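PDB 1D02: type II restriction enzyme MUNI from Mycoplasma, which recognises the double-stranded DNA sequence 5'-CAATTG-3' and, as a homodimer, cleaves it after the first C to leave 5'-phosphate ends. Local coordinates for residues K39-Y53 with T76-E90. The protein carries 1 engineered substitution. Residues are numbered along the deposited sequence; the frame is centred on the assembly and turned at random.
Sequences KYVLYEKPKHLKNLY and TQWGVSPAFAIENTE. Engineered in segment 76-90: Ala83 (natural residue Asp). With nucleotides of chain A.
Val41 and Glu87 exchange two backbone hydrogen bonds, N to O 3.0 Å in each direction, and Tyr43 with Ala85 forms the next hydrogen-bonded pair, so strands 40-44 and 84-88 run antiparallel. On the face carrying Tyr43, Ala85 and Glu87, the tyrosine ring meets Ala85 CB edge-on. Its OH donates to Glu87 OE1 in the plane of the ring, at a modelled 2.4 Å that is doubtfully short, with ring and carboxylate planes 62° apart. An extended chain, CG lying opposite the backbone N, places the Glu87 carboxylate at the ring edge. Water 5 also donates to OE1 and links it to His48 NE2. At the strand end, Lys39 O accepts from both Thr89 N and Thr89 OG1 (2.7 Å).

Beyond strand 40-44, Pro46 CG packs on Ala85 CB (3.7 Å), and Leu49 CB presses tightly on Val80 CG2 (3.5 Å). Leu49 O accepts from Val80 N, while Trp78 O takes both Leu52 N and Tyr53 N; water 4 joins Pro46 O, Leu49 N and Val80 O. Tyr53 OH is hydrogen-bonded to Trp169 NE1 of the second subunit. This pairing probably helps to present Gly79 N to OP1 of DC2 of chain A (2.8 Å, 165°) and Ser81 N to OP1 of DC3 of chain A (2.8 Å, 172°). Two backbone N-H groups thus hold successive phosphates beside Pro82 and engineered Ala83, naturally aspartate, which with Glu98 probably belong to the family's PD-(D/E)XK nuclease motif.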
loop_
_atom_site.group_PDB
_atom_site.type_symbol
_atom_site.label_atom_id
_atom_site.label_comp_id
_atom_site.label_asym_id
_atom_site.label_seq_id
_atom_site.Cartn_x
_atom_site.Cartn_y
_atom_site.Cartn_z
ATOM N N LYS D 39 10.296 14.936 -26.761
ATOM C CA LYS D 39 10.573 13.514 -26.799
ATOM C C LYS D 39 9.719 12.761 -25.783
ATOM O O LYS D 39 9.749 11.528 -25.752
ATOM C CB LYS D 39 12.063 13.253 -26.504
ATOM C CG LYS D 39 12.500 13.676 -25.118
ATOM C CD LYS D 39 14.035 13.747 -25.031
ATOM C CE LYS D 39 14.486 14.216 -23.657
ATOM N NZ LYS D 39 15.976 14.402 -23.560
ATOM N N TYR D 40 8.966 13.492 -24.958
ATOM C CA TYR D 40 8.129 12.829 -23.965
ATOM C C TYR D 40 6.727 12.582 -24.482
ATOM O O TYR D 40 6.194 13.375 -25.259
ATOM C CB TYR D 40 8.029 13.648 -22.668
ATOM C CG TYR D 40 9.367 13.997 -22.064
ATOM C CD1 TYR D 40 9.988 15.197 -22.378
ATOM C CD2 TYR D 40 10.037 13.099 -21.227
ATOM C CE1 TYR D 40 11.258 15.508 -21.880
ATOM C CE2 TYR D 40 11.328 13.394 -20.722
ATOM C CZ TYR D 40 11.928 14.604 -21.064
ATOM O OH TYR D 40 13.217 14.886 -20.648
ATOM N N VAL D 41 6.137 11.473 -24.059
ATOM C CA VAL D 41 4.773 11.165 -24.436
ATOM C C VAL D 41 4.055 10.689 -23.182
ATOM O O VAL D 41 4.650 10.055 -22.317
ATOM C CB VAL D 41 4.695 10.065 -25.504
ATOM C CG1 VAL D 41 5.451 10.493 -26.750
ATOM C CG2 VAL D 41 5.258 8.778 -24.957
ATOM N N LEU D 42 2.783 11.036 -23.076
ATOM C CA LEU D 42 1.981 10.632 -21.929
ATOM C C LEU D 42 1.066 9.510 -22.406
ATOM O O LEU D 42 0.454 9.617 -23.476
ATOM C CB LEU D 42 1.092 11.781 -21.439
ATOM C CG LEU D 42 0.187 11.428 -20.249
ATOM C CD1 LEU D 42 0.949 11.431 -18.934
ATOM C CD2 LEU D 42 -0.967 12.413 -20.230
ATOM N N TYR D 43 0.962 8.443 -21.619
ATOM C CA TYR D 43 0.066 7.336 -21.964
ATOM C C TYR D 43 -1.043 7.349 -20.916
ATOM O O TYR D 43 -0.767 7.530 -19.737
ATOM C CB TYR D 43 0.779 5.982 -21.859
ATOM C CG TYR D 43 1.958 5.803 -22.793
ATOM C CD1 TYR D 43 3.198 5.364 -22.311
ATOM C CD2 TYR D 43 1.830 6.045 -24.159
ATOM C CE1 TYR D 43 4.283 5.161 -23.181
ATOM C CE2 TYR D 43 2.907 5.848 -25.031
ATOM C CZ TYR D 43 4.122 5.404 -24.533
ATOM O OH TYR D 43 5.172 5.184 -25.405
ATOM N N GLU D 44 -2.282 7.188 -21.363
ATOM C CA GLU D 44 -3.441 7.092 -20.476
ATOM C C GLU D 44 -3.628 5.560 -20.380
ATOM O O GLU D 44 -3.591 4.852 -21.373
ATOM C CB GLU D 44 -4.630 7.830 -21.137
ATOM C CG GLU D 44 -4.305 9.331 -21.325
ATOM C CD GLU D 44 -5.155 10.095 -22.358
ATOM O OE1 GLU D 44 -6.342 9.747 -22.561
ATOM O OE2 GLU D 44 -4.624 11.078 -22.947
ATOM N N LYS D 45 -3.745 5.010 -19.184
ATOM C CA LYS D 45 -3.879 3.547 -19.070
ATOM C C LYS D 45 -2.872 2.663 -19.893
ATOM O O LYS D 45 -3.259 1.807 -20.702
ATOM C CB LYS D 45 -5.336 3.128 -19.383
ATOM C CG LYS D 45 -5.718 1.712 -18.959
ATOM C CD LYS D 45 -7.196 1.436 -19.234
ATOM C CE LYS D 45 -7.607 0.033 -18.808
ATOM N NZ LYS D 45 -9.015 -0.258 -19.198
ATOM N N PRO D 46 -1.562 2.874 -19.691
ATOM C CA PRO D 46 -0.472 2.127 -20.354
ATOM C C PRO D 46 -0.674 0.629 -20.103
ATOM O O PRO D 46 -1.206 0.247 -19.063
ATOM C CB PRO D 46 0.778 2.649 -19.647
ATOM C CG PRO D 46 0.235 3.093 -18.288
ATOM C CD PRO D 46 -1.022 3.785 -18.673
ATOM N N LYS D 47 -0.229 -0.213 -21.038
ATOM C CA LYS D 47 -0.402 -1.658 -20.931
ATOM C C LYS D 47 0.856 -2.449 -20.587
ATOM O O LYS D 47 0.845 -3.677 -20.636
ATOM C CB LYS D 47 -0.994 -2.182 -22.245
ATOM C CG LYS D 47 -2.315 -1.491 -22.580
ATOM C CD LYS D 47 -3.093 -2.215 -23.670
ATOM C CE LYS D 47 -2.487 -2.072 -25.044
ATOM N NZ LYS D 47 -3.436 -2.648 -26.072
ATOM N N HIS D 48 1.931 -1.753 -20.214
ATOM C CA HIS D 48 3.199 -2.427 -19.919
ATOM C C HIS D 48 3.191 -3.441 -18.805
ATOM O O HIS D 48 4.034 -4.330 -18.784
ATOM C CB HIS D 48 4.294 -1.402 -19.588
ATOM C CG HIS D 48 4.383 -0.281 -20.573
ATOM N ND1 HIS D 48 3.416 0.693 -20.673
ATOM C CD2 HIS D 48 5.299 -0.005 -21.534
ATOM C CE1 HIS D 48 3.729 1.523 -21.653
ATOM N NE2 HIS D 48 4.866 1.121 -22.192
ATOM N N LEU D 49 2.247 -3.310 -17.884
ATOM C CA LEU D 49 2.155 -4.180 -16.716
ATOM C C LEU D 49 0.910 -5.075 -16.749
ATOM O O LEU D 49 0.437 -5.533 -15.706
ATOM C CB LEU D 49 2.143 -3.288 -15.460
ATOM C CG LEU D 49 3.440 -2.491 -15.228
ATOM C CD1 LEU D 49 3.123 -1.085 -14.733
ATOM C CD2 LEU D 49 4.322 -3.229 -14.209
ATOM N N LYS D 50 0.402 -5.327 -17.952
ATOM C CA LYS D 50 -0.783 -6.148 -18.144
ATOM C C LYS D 50 -0.575 -7.630 -17.790
ATOM O O LYS D 50 -1.528 -8.320 -17.438
ATOM C CB LYS D 50 -1.214 -6.045 -19.624
ATOM C CG LYS D 50 -2.499 -6.774 -20.040
ATOM C CD LYS D 50 -2.504 -7.012 -21.570
ATOM C CE LYS D 50 -3.580 -6.225 -22.335
ATOM N NZ LYS D 50 -4.987 -6.594 -21.958
ATOM N N ASN D 51 0.667 -8.117 -17.885
ATOM C CA ASN D 51 0.930 -9.548 -17.675
ATOM C C ASN D 51 1.898 -9.758 -16.527
ATOM O O ASN D 51 3.112 -9.759 -16.731
ATOM C CB ASN D 51 1.499 -10.126 -18.997
ATOM C CG ASN D 51 1.669 -11.634 -18.965
ATOM O OD1 ASN D 51 1.343 -12.283 -17.987
ATOM N ND2 ASN D 51 2.185 -12.198 -20.052
ATOM N N LEU D 52 1.365 -9.943 -15.319
ATOM C CA LEU D 52 2.201 -10.104 -14.143
ATOM C C LEU D 52 2.027 -11.316 -13.241
ATOM O O LEU D 52 3.019 -11.879 -12.739
ATOM C CB LEU D 52 2.029 -8.908 -13.203
ATOM C CG LEU D 52 2.359 -7.480 -13.606
ATOM C CD1 LEU D 52 2.056 -6.567 -12.395
ATOM C CD2 LEU D 52 3.826 -7.394 -14.010
ATOM N N TYR D 53 0.772 -11.699 -13.026
ATOM C CA TYR D 53 0.465 -12.702 -12.031
ATOM C C TYR D 53 0.134 -14.128 -12.339
ATOM O O TYR D 53 0.346 -14.982 -11.482
ATOM C CB TYR D 53 -0.694 -12.194 -11.155
ATOM C CG TYR D 53 -0.585 -10.775 -10.666
ATOM C CD1 TYR D 53 -1.672 -9.893 -10.773
ATOM C CD2 TYR D 53 0.557 -10.333 -10.013
ATOM C CE1 TYR D 53 -1.613 -8.610 -10.224
ATOM C CE2 TYR D 53 0.627 -9.052 -9.464
ATOM C CZ TYR D 53 -0.464 -8.203 -9.568
ATOM O OH TYR D 53 -0.432 -6.953 -8.988
ATOM N N THR D 76 -2.394 -16.530 -19.918
ATOM C CA THR D 76 -3.359 -15.651 -19.305
ATOM C C THR D 76 -2.645 -14.414 -18.806
ATOM O O THR D 76 -1.599 -14.513 -18.180
ATOM C CB THR D 76 -4.039 -16.372 -18.134
ATOM O OG1 THR D 76 -4.810 -17.463 -18.655
ATOM C CG2 THR D 76 -4.950 -15.421 -17.354
ATOM N N GLN D 77 -3.216 -13.249 -19.070
ATOM C CA GLN D 77 -2.604 -12.015 -18.624
ATOM C C GLN D 77 -3.397 -11.325 -17.521
ATOM O O GLN D 77 -4.489 -10.792 -17.754
ATOM C CB GLN D 77 -2.410 -11.081 -19.815
ATOM C CG GLN D 77 -1.475 -11.708 -20.855
ATOM C CD GLN D 77 -1.100 -10.759 -21.964
ATOM O OE1 GLN D 77 -0.901 -9.573 -21.732
ATOM N NE2 GLN D 77 -0.974 -11.286 -23.182
ATOM N N TRP D 78 -2.840 -11.381 -16.316
ATOM C CA TRP D 78 -3.402 -10.717 -15.135
ATOM C C TRP D 78 -2.348 -9.737 -14.640
ATOM O O TRP D 78 -1.203 -10.107 -14.366
ATOM C CB TRP D 78 -3.727 -11.711 -14.008
ATOM C CG TRP D 78 -4.820 -12.683 -14.334
ATOM C CD1 TRP D 78 -5.850 -12.505 -15.221
ATOM C CD2 TRP D 78 -5.017 -13.957 -13.733
ATOM N NE1 TRP D 78 -6.690 -13.604 -15.200
ATOM C CE2 TRP D 78 -6.197 -14.510 -14.295
ATOM C CE3 TRP D 78 -4.312 -14.694 -12.766
ATOM C CZ2 TRP D 78 -6.689 -15.759 -13.919
ATOM C CZ3 TRP D 78 -4.805 -15.940 -12.394
ATOM C CH2 TRP D 78 -5.985 -16.458 -12.973
ATOM N N GLY D 79 -2.730 -8.477 -14.510
ATOM C CA GLY D 79 -1.758 -7.500 -14.083
ATOM C C GLY D 79 -2.411 -6.253 -13.552
ATOM O O GLY D 79 -3.475 -6.327 -12.912
ATOM N N VAL D 80 -1.775 -5.111 -13.812
ATOM C CA VAL D 80 -2.301 -3.832 -13.354
ATOM C C VAL D 80 -2.394 -2.828 -14.508
ATOM O O VAL D 80 -1.810 -3.013 -15.587
ATOM C CB VAL D 80 -1.425 -3.223 -12.209
ATOM C CG1 VAL D 80 -1.402 -4.176 -10.977
ATOM C CG2 VAL D 80 -0.011 -2.981 -12.731
ATOM N N SER D 81 -3.144 -1.761 -14.270
ATOM C CA SER D 81 -3.366 -0.745 -15.278
ATOM C C SER D 81 -3.174 0.613 -14.606
ATOM O O SER D 81 -4.107 1.152 -13.978
ATOM C CB SER D 81 -4.790 -0.916 -15.824
ATOM O OG SER D 81 -5.145 0.151 -16.692
ATOM N N PRO D 82 -1.947 1.157 -14.670
ATOM C CA PRO D 82 -1.667 2.460 -14.060
ATOM C C PRO D 82 -2.554 3.539 -14.665
ATOM O O PRO D 82 -2.981 3.421 -15.810
ATOM C CB PRO D 82 -0.204 2.705 -14.405
ATOM C CG PRO D 82 0.371 1.346 -14.462
ATOM C CD PRO D 82 -0.712 0.569 -15.229
ATOM N N ALA D 83 -2.820 4.591 -13.897
ATOM C CA ALA D 83 -3.630 5.714 -14.377
ATOM C C ALA D 83 -2.927 6.394 -15.562
ATOM O O ALA D 83 -3.577 6.855 -16.504
ATOM C CB ALA D 83 -3.832 6.726 -13.263
ATOM N N PHE D 84 -1.600 6.453 -15.508
ATOM C CA PHE D 84 -0.844 7.083 -16.600
ATOM C C PHE D 84 0.617 6.655 -16.569
ATOM O O PHE D 84 1.048 5.953 -15.658
ATOM C CB PHE D 84 -0.954 8.628 -16.493
ATOM C CG PHE D 84 -0.220 9.243 -15.309
ATOM C CD1 PHE D 84 1.095 9.711 -15.434
ATOM C CD2 PHE D 84 -0.845 9.376 -14.066
ATOM C CE1 PHE D 84 1.748 10.292 -14.352
ATOM C CE2 PHE D 84 -0.191 9.954 -12.979
ATOM C CZ PHE D 84 1.107 10.414 -13.127
ATOM N N ALA D 85 1.354 7.013 -17.612
ATOM C CA ALA D 85 2.797 6.768 -17.629
ATOM C C ALA D 85 3.381 7.881 -18.457
ATOM O O ALA D 85 2.723 8.398 -19.366
ATOM C CB ALA D 85 3.158 5.415 -18.279
ATOM N N ILE D 86 4.618 8.244 -18.139
ATOM C CA ILE D 86 5.327 9.260 -18.906
ATOM C C ILE D 86 6.579 8.576 -19.449
ATOM O O ILE D 86 7.389 8.050 -18.673
ATOM C CB ILE D 86 5.742 10.454 -18.039
ATOM C CG1 ILE D 86 4.490 11.215 -17.620
ATOM C CG2 ILE D 86 6.689 11.372 -18.830
ATOM C CD1 ILE D 86 4.734 12.287 -16.632
ATOM N N GLU D 87 6.720 8.558 -20.773
ATOM C CA GLU D 87 7.901 7.927 -21.362
ATOM C C GLU D 87 8.793 8.928 -22.063
ATOM O O GLU D 87 8.301 9.848 -22.726
ATOM C CB GLU D 87 7.509 6.859 -22.405
ATOM C CG GLU D 87 8.744 6.227 -23.103
ATOM C CD GLU D 87 8.400 5.065 -24.009
ATOM O OE1 GLU D 87 7.203 4.741 -24.153
ATOM O OE2 GLU D 87 9.339 4.470 -24.583
ATOM N N ASN D 88 10.103 8.764 -21.895
ATOM C CA ASN D 88 11.087 9.560 -22.633
ATOM C C ASN D 88 11.332 8.615 -23.827
ATOM O O ASN D 88 11.934 7.544 -23.654
ATOM C CB ASN D 88 12.350 9.714 -21.807
ATOM C CG ASN D 88 13.493 10.335 -22.598
ATOM O OD1 ASN D 88 13.587 10.168 -23.825
ATOM N ND2 ASN D 88 14.373 11.027 -21.894
ATOM N N THR D 89 10.858 8.984 -25.022
ATOM C CA THR D 89 10.974 8.103 -26.179
ATOM C C THR D 89 12.386 7.953 -26.740
ATOM O O THR D 89 12.605 7.118 -27.614
ATOM C CB THR D 89 10.028 8.509 -27.326
ATOM O OG1 THR D 89 10.371 9.825 -27.789
ATOM C CG2 THR D 89 8.574 8.482 -26.853
ATOM N N GLU D 90 13.333 8.739 -26.245
ATOM C CA GLU D 90 14.710 8.607 -26.715
ATOM C C GLU D 90 15.446 7.567 -25.891
ATOM O O GLU D 90 16.216 6.767 -26.426
ATOM C CB GLU D 90 15.455 9.929 -26.626
ATOM C CG GLU D 90 15.047 10.925 -27.683
ATOM C CD GLU D 90 15.924 12.157 -27.676
ATOM O OE1 GLU D 90 15.667 13.051 -28.509
ATOM O OE2 GLU D 90 16.866 12.225 -26.846
ATOM P P DC A 2 -6.862 -8.172 -14.965
ATOM O OP1 DC A 2 -5.423 -8.083 -15.342
ATOM O OP2 DC A 2 -7.319 -9.136 -13.922
ATOM O "O5'" DC A 2 -7.312 -6.717 -14.530
ATOM C "C5'" DC A 2 -6.908 -5.614 -15.330
ATOM C "C4'" DC A 2 -7.285 -4.319 -14.661
ATOM O "O4'" DC A 2 -8.720 -4.147 -14.732
ATOM C "C3'" DC A 2 -6.889 -4.191 -13.189
ATOM O "O3'" DC A 2 -6.132 -2.972 -13.070
ATOM C "C2'" DC A 2 -8.230 -4.192 -12.451
ATOM C "C1'" DC A 2 -9.211 -3.674 -13.491
ATOM N N1 DC A 2 -10.597 -4.160 -13.362
ATOM C C2 DC A 2 -11.645 -3.233 -13.323
ATOM O O2 DC A 2 -11.381 -2.012 -13.386
ATOM N N3 DC A 2 -12.914 -3.686 -13.218
ATOM C C4 DC A 2 -13.161 -4.998 -13.166
ATOM N N4 DC A 2 -14.442 -5.406 -13.096
ATOM C C5 DC A 2 -12.110 -5.963 -13.194
ATOM C C6 DC A 2 -10.857 -5.500 -13.291
ATOM P P DC A 3 -5.804 -2.328 -11.633
ATOM O OP1 DC A 3 -4.521 -1.618 -11.824
ATOM O OP2 DC A 3 -5.945 -3.284 -10.518
ATOM O "O5'" DC A 3 -6.925 -1.203 -11.499
ATOM C "C5'" DC A 3 -7.052 -0.221 -12.516
ATOM C "C4'" DC A 3 -7.993 0.872 -12.078
ATOM O "O4'" DC A 3 -9.349 0.359 -12.032
ATOM C "C3'" DC A 3 -7.729 1.514 -10.714
ATOM O "O3'" DC A 3 -8.029 2.901 -10.884
ATOM C "C2'" DC A 3 -8.743 0.821 -9.813
ATOM C "C1'" DC A 3 -9.927 0.607 -10.757
ATOM N N1 DC A 3 -10.774 -0.556 -10.411
ATOM C C2 DC A 3 -12.167 -0.371 -10.280
ATOM O O2 DC A 3 -12.646 0.750 -10.482
ATOM N N3 DC A 3 -12.949 -1.421 -9.934
ATOM C C4 DC A 3 -12.405 -2.618 -9.717
ATOM N N4 DC A 3 -13.232 -3.625 -9.331
ATOM C C5 DC A 3 -10.999 -2.851 -9.864
ATOM C C6 DC A 3 -10.226 -1.795 -10.210
HETATM O O HOH W 1 16.988 12.064 -22.777
HETATM O O HOH W 2 18.322 14.054 -25.097
HETATM O O HOH W 3 14.391 12.890 -19.222
HETATM O O HOH W 4 -0.289 -1.992 -17.580
HETATM O O HOH W 5 6.322 2.159 -24.331
HETATM O O HOH W 6 -0.423 -12.966 -16.152
#